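Local coordinates for 2-hydroxyisobutanoyl-CoA mutase large subunit (Aquincola tertiaricarbonis, PDB 4R3U), which catalyses, together with its small cobalamin-binding subunit, the B12-dependent interconversion of 2-hydroxyisobutyryl-CoA and (S)-3-hydroxybutyryl-CoA, at residues Y61-I66 against Y420-A424; S302-F306 against Q364-L370. All coordinates share one frame. Residues are numbered along the deposited sequence.

Interaction 1. Residues Y61-I66 against Y420-A424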
loop_
_atom_site.group_PDB
_atom_site.type_symbol
_atom_site.label_atom_id
_atom_site.label_comp_id
_atom_site.label_asym_id
_atom_site.label_seq_id
_atom_site.Cartn_x
_atom_site.Cartn_y
_atom_site.Cartn_z
ATOM N N TYR A 61 -8.409 16.169 15.664
ATOM C CA TYR A 61 -9.110 17.312 15.091
ATOM C C TYR A 61 -10.635 17.092 15.241
ATOM O O TYR A 61 -11.128 15.970 15.068
ATOM C CB TYR A 61 -8.695 17.530 13.613
ATOM C CG TYR A 61 -7.267 18.003 13.435
ATOM C CD1 TYR A 61 -6.197 17.118 13.555
ATOM C CD2 TYR A 61 -6.984 19.328 13.118
ATOM C CE1 TYR A 61 -4.877 17.555 13.428
ATOM C CE2 TYR A 61 -5.667 19.770 12.958
ATOM C CZ TYR A 61 -4.616 18.878 13.108
ATOM O OH TYR A 61 -3.322 19.318 12.978
ATOM N N THR A 62 -11.364 18.150 15.613
ATOM C CA THR A 62 -12.820 18.124 15.779
ATOM C C THR A 62 -13.434 19.106 14.788
ATOM O O THR A 62 -12.693 19.767 14.050
ATOM C CB THR A 62 -13.214 18.424 17.227
ATOM O OG1 THR A 62 -12.840 19.776 17.573
ATOM C CG2 THR A 62 -12.630 17.400 18.210
ATOM N N ALA A 63 -14.778 19.216 14.767
ATOM C CA ALA A 63 -15.464 20.145 13.862
ATOM C C ALA A 63 -15.120 21.595 14.178
ATOM O O ALA A 63 -15.168 22.432 13.272
ATOM C CB ALA A 63 -16.960 19.937 13.939
ATOM N N ALA A 64 -14.739 21.879 15.458
ATOM C CA ALA A 64 -14.364 23.204 15.945
ATOM C C ALA A 64 -13.141 23.760 15.193
ATOM O O ALA A 64 -13.090 24.957 14.869
ATOM C CB ALA A 64 -14.111 23.164 17.447
ATOM N N ASP A 65 -12.186 22.872 14.886
ATOM C CA ASP A 65 -10.932 23.182 14.182
ATOM C C ASP A 65 -11.146 23.663 12.757
ATOM O O ASP A 65 -10.272 24.330 12.223
ATOM C CB ASP A 65 -9.990 21.962 14.191
ATOM C CG ASP A 65 -9.622 21.477 15.574
ATOM O OD1 ASP A 65 -9.091 22.288 16.369
ATOM O OD2 ASP A 65 -9.877 20.299 15.870
ATOM N N ILE A 66 -12.283 23.310 12.140
ATOM C CA ILE A 66 -12.591 23.683 10.756
ATOM C C ILE A 66 -13.749 24.675 10.598
ATOM O O ILE A 66 -14.087 25.040 9.473
ATOM C CB ILE A 66 -12.678 22.446 9.809
ATOM C CG1 ILE A 66 -13.787 21.447 10.219
ATOM C CG2 ILE A 66 -11.318 21.770 9.682
ATOM C CD1 ILE A 66 -14.366 20.671 9.044
ATOM N N TYR A 420 -11.877 16.342 9.589
ATOM C CA TYR A 420 -11.445 17.484 10.381
ATOM C C TYR A 420 -9.960 17.812 10.193
ATOM O O TYR A 420 -9.614 18.967 9.974
ATOM C CB TYR A 420 -11.824 17.298 11.848
ATOM C CG TYR A 420 -13.277 16.948 12.093
ATOM C CD1 TYR A 420 -14.305 17.654 11.464
ATOM C CD2 TYR A 420 -13.629 15.951 13.000
ATOM C CE1 TYR A 420 -15.644 17.355 11.714
ATOM C CE2 TYR A 420 -14.963 15.670 13.289
ATOM C CZ TYR A 420 -15.968 16.373 12.644
ATOM O OH TYR A 420 -17.270 16.039 12.920
ATOM N N TYR A 421 -9.111 16.783 10.176
ATOM C CA TYR A 421 -7.673 16.896 9.991
ATOM C C TYR A 421 -7.331 17.339 8.576
ATOM O O TYR A 421 -6.629 18.349 8.422
ATOM C CB TYR A 421 -6.965 15.577 10.396
ATOM C CG TYR A 421 -5.486 15.489 10.062
ATOM C CD1 TYR A 421 -4.632 16.581 10.264
ATOM C CD2 TYR A 421 -4.926 14.304 9.586
ATOM C CE1 TYR A 421 -3.283 16.519 9.923
ATOM C CE2 TYR A 421 -3.569 14.223 9.268
ATOM C CZ TYR A 421 -2.754 15.339 9.420
ATOM O OH TYR A 421 -1.418 15.275 9.085
ATOM N N VAL A 422 -7.829 16.613 7.541
ATOM C CA VAL A 422 -7.517 16.923 6.145
ATOM C C VAL A 422 -8.020 18.318 5.805
ATOM O O VAL A 422 -7.273 19.101 5.214
ATOM C CB VAL A 422 -7.962 15.804 5.151
ATOM C CG1 VAL A 422 -7.603 16.136 3.688
ATOM C CG2 VAL A 422 -7.382 14.449 5.549
ATOM N N GLU A 423 -9.223 18.680 6.274
ATOM C CA GLU A 423 -9.774 20.019 6.037
ATOM C C GLU A 423 -8.984 21.160 6.674
ATOM O O GLU A 423 -8.744 22.164 6.007
ATOM C CB GLU A 423 -11.284 20.110 6.306
ATOM C CG GLU A 423 -12.152 19.260 5.380
ATOM C CD GLU A 423 -12.097 19.445 3.872
ATOM O OE1 GLU A 423 -11.361 20.327 3.374
ATOM O OE2 GLU A 423 -12.805 18.682 3.179
ATOM N N ALA A 424 -8.517 20.975 7.925
ATOM C CA ALA A 424 -7.699 21.937 8.666
ATOM C C ALA A 424 -6.329 22.080 8.020
ATOM O O ALA A 424 -5.846 23.204 7.850
ATOM C CB ALA A 424 -7.554 21.491 10.113
#
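The ring of Tyr61 lies over the first turn of helix 420-442, one face turned to Tyr421: Tyr421 CA sits 4.0 Å from the Tyr61 ring centroid in a CH-pi contact, and Tyr61 CE1 approaches Tyr421 CD1 to 3.3 Å. The two rings meet obliquely, planes at 31°. Ala424, one turn on, touches the same tyrosine, with its CB 3.7 Å from Tyr61 CD2. Tyr420 also points toward the loop, Tyr420 CB 3.6 Å from Tyr61 CB; its ring has Ala63 over one face, Ala63 CA lying 3.5 Å from Tyr420 CE1, and Ile66 CD1 at its edge, 3.9 Å from Tyr420 CD1. Ile66 CG2 closes the gap to the helix, 3.4 Å from Ala424 N and 3.8 Å from Glu423 CB. The loop keeps its own bend: Thr62 N donates to Asp65 OD2 at 2.6 Å and Asp65 N to Thr62 O at 3.3 Å, closing a tight turn. Asp65 also forms a salt bridge with Arg27 of helix 17-32, and Tyr61 OH is hydrogen-bonded to Gln58 N. Arg84 of the second large subunit reaches Tyr61 O, so the contact borders the dimer interface. No hydrogen bond links the segments; the polar ends of Tyr61, Asp65 and Glu423 (with Arg314) find other partners, so shape fit and burial of aromatic and aliphatic groups, not polar pairing, hold the loop on the helix.

Interaction 2. Residues S302-F306 against Q364-L370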
loop_
_atom_site.group_PDB
_atom_site.type_symbol
_atom_site.label_atom_id
_atom_site.label_comp_id
_atom_site.label_asym_id
_atom_site.label_seq_id
_atom_site.Cartn_x
_atom_site.Cartn_y
_atom_site.Cartn_z
ATOM N N SER A 302 3.761 12.735 -5.034
ATOM C CA SER A 302 2.952 12.190 -3.963
ATOM C C SER A 302 4.012 11.661 -3.019
ATOM O O SER A 302 4.634 10.615 -3.274
ATOM C CB SER A 302 2.046 11.068 -4.438
ATOM O OG SER A 302 1.328 10.607 -3.308
ATOM N N GLN A 303 4.321 12.470 -1.995
ATOM C CA GLN A 303 5.336 12.162 -0.998
ATOM C C GLN A 303 4.804 11.240 0.075
ATOM O O GLN A 303 3.635 10.784 0.000
ATOM C CB GLN A 303 5.989 13.430 -0.411
ATOM C CG GLN A 303 7.398 13.698 -0.916
ATOM C CD GLN A 303 8.516 12.994 -0.144
ATOM O OE1 GLN A 303 8.358 12.450 0.972
ATOM N NE2 GLN A 303 9.699 13.026 -0.722
ATOM N N GLY A 304 5.707 10.948 1.041
ATOM C CA GLY A 304 5.513 9.999 2.114
ATOM C C GLY A 304 4.507 10.342 3.157
ATOM O O GLY A 304 4.021 9.414 3.787
ATOM N N ASP A 305 4.236 11.644 3.439
ATOM C CA ASP A 305 3.252 11.941 4.497
ATOM C C ASP A 305 1.872 11.820 3.888
ATOM O O ASP A 305 1.393 12.730 3.181
ATOM C CB ASP A 305 3.470 13.297 5.189
ATOM C CG ASP A 305 2.791 13.422 6.552
ATOM O OD1 ASP A 305 1.542 13.213 6.629
ATOM O OD2 ASP A 305 3.494 13.771 7.540
ATOM N N PHE A 306 1.269 10.647 4.107
ATOM C CA PHE A 306 -0.021 10.271 3.555
ATOM C C PHE A 306 -1.089 11.379 3.513
ATOM O O PHE A 306 -1.575 11.698 2.427
ATOM C CB PHE A 306 -0.530 8.983 4.229
ATOM C CG PHE A 306 -1.758 8.401 3.580
ATOM C CD1 PHE A 306 -1.653 7.641 2.419
ATOM C CD2 PHE A 306 -3.024 8.616 4.128
ATOM C CE1 PHE A 306 -2.787 7.114 1.803
ATOM C CE2 PHE A 306 -4.160 8.067 3.531
ATOM C CZ PHE A 306 -4.035 7.320 2.367
ATOM N N GLN A 364 1.712 5.997 -1.516
ATOM C CA GLN A 364 1.906 7.204 -2.310
ATOM C C GLN A 364 0.948 7.257 -3.516
ATOM O O GLN A 364 0.381 8.308 -3.785
ATOM C CB GLN A 364 3.368 7.348 -2.717
ATOM C CG GLN A 364 4.274 7.687 -1.544
ATOM C CD GLN A 364 5.724 7.414 -1.843
ATOM O OE1 GLN A 364 6.156 7.446 -3.003
ATOM N NE2 GLN A 364 6.520 7.146 -0.794
ATOM N N ALA A 365 0.700 6.105 -4.185
ATOM C CA ALA A 365 -0.259 6.001 -5.254
ATOM C C ALA A 365 -1.658 6.311 -4.693
ATOM O O ALA A 365 -2.399 7.077 -5.307
ATOM C CB ALA A 365 -0.222 4.614 -5.846
ATOM N N LEU A 366 -2.006 5.756 -3.521
ATOM C CA LEU A 366 -3.292 5.986 -2.864
ATOM C C LEU A 366 -3.518 7.468 -2.522
ATOM O O LEU A 366 -4.614 7.971 -2.761
ATOM C CB LEU A 366 -3.493 5.069 -1.639
ATOM C CG LEU A 366 -4.883 5.170 -0.935
ATOM C CD1 LEU A 366 -6.053 4.846 -1.921
ATOM C CD2 LEU A 366 -4.927 4.321 0.301
ATOM N N SER A 367 -2.488 8.160 -1.994
ATOM C CA SER A 367 -2.509 9.600 -1.694
ATOM C C SER A 367 -2.830 10.397 -2.984
ATOM O O SER A 367 -3.600 11.346 -2.939
ATOM C CB SER A 367 -1.152 10.054 -1.155
ATOM O OG SER A 367 -1.046 10.003 0.256
ATOM N N ALA A 368 -2.262 9.994 -4.125
ATOM C CA ALA A 368 -2.502 10.654 -5.415
ATOM C C ALA A 368 -3.966 10.525 -5.877
ATOM O O ALA A 368 -4.548 11.499 -6.372
ATOM C CB ALA A 368 -1.562 10.087 -6.472
ATOM N N VAL A 369 -4.550 9.327 -5.672
ATOM C CA VAL A 369 -5.928 8.962 -6.031
ATOM C C VAL A 369 -6.915 9.714 -5.117
ATOM O O VAL A 369 -7.902 10.275 -5.597
ATOM C CB VAL A 369 -6.092 7.414 -5.966
ATOM C CG1 VAL A 369 -7.548 6.986 -6.133
ATOM C CG2 VAL A 369 -5.220 6.740 -7.013
ATOM N N LEU A 370 -6.626 9.745 -3.800
ATOM C CA LEU A 370 -7.435 10.435 -2.800
ATOM C C LEU A 370 -7.286 11.950 -3.002
ATOM O O LEU A 370 -8.214 12.709 -2.691
ATOM C CB LEU A 370 -7.021 10.005 -1.369
ATOM C CG LEU A 370 -7.211 8.533 -0.969
ATOM C CD1 LEU A 370 -7.022 8.367 0.509
ATOM C CD2 LEU A 370 -8.594 7.962 -1.385
HETATM O O HOH W 1 1.851 9.024 0.644
#
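The chain leaves strand 298-302 and loops past helix 357-370 to enter helix 306-327, its CA atoms coming closest at Ser302-Gln364 (5.4 Å) and Phe306-Ser367 (5.8 Å), so both ends of the loop meet the helix, about one turn apart. At the first, Ser302 OG donates to Gln364 O at 2.5 Å, although that carbonyl also accepts the helical bond from Ala368 N at 3.2 Å. At the second, Ser367 OG donates to Phe306 O at 2.8 Å. Water 1 joins the middle, donating to Gln303 O at 2.6 Å and to Ser367 OG at 3.1 Å. This is a strand-to-helix turn of the TIM barrel common to the B12-dependent acyl-CoA mutases, packed on the helix that follows the adjacent strand 340-344; Ser302 shares backbone hydrogen bonds with Gln343 and Ala345. Asp305 is the N-cap of helix 306-327, while Gly304 N is held by Gln303 OE1 at 3.0 Å. The Phe306 ring carries the apolar part: its CZ is 3.7 Å from both Leu366 CD2, at the ring edge, and Leu370 CD1, and it also packs on Val409 of the second large subunit. The Gln364 side chain runs along the loop, CG 3.5 Å from Gln303 O, to a hydrogen bond between its NE2 and Thr348 OG1, with bound 5'-deoxyadenosine about 9 Å from this side chain.

Overall arrangement
Both contacts are buried and touch the second large subunit, but at different depths of the fold. Interaction 2 lies about 14 Å from the chain centre, where a barrel strand meets the surrounding helices, near cobalamin and 5'-deoxyadenosine; interaction 1, about 29 Å out, joins a loop preceding strand 97-102 to helix 420-442. In sequence, interaction 2 is nested within the loop closed by interaction 1, their centres 20 Å apart. Helix 306-327 connects them spatially: it begins at Phe306, and its Val310 packs on Val422, Ser367 and Leu370. Interaction 2 adds two serine-to-carbonyl hydrogen bonds and a bridging water to its apolar patch; interaction 1, without hydrogen bonds between its segments, is mainly aromatic and aliphatic packing.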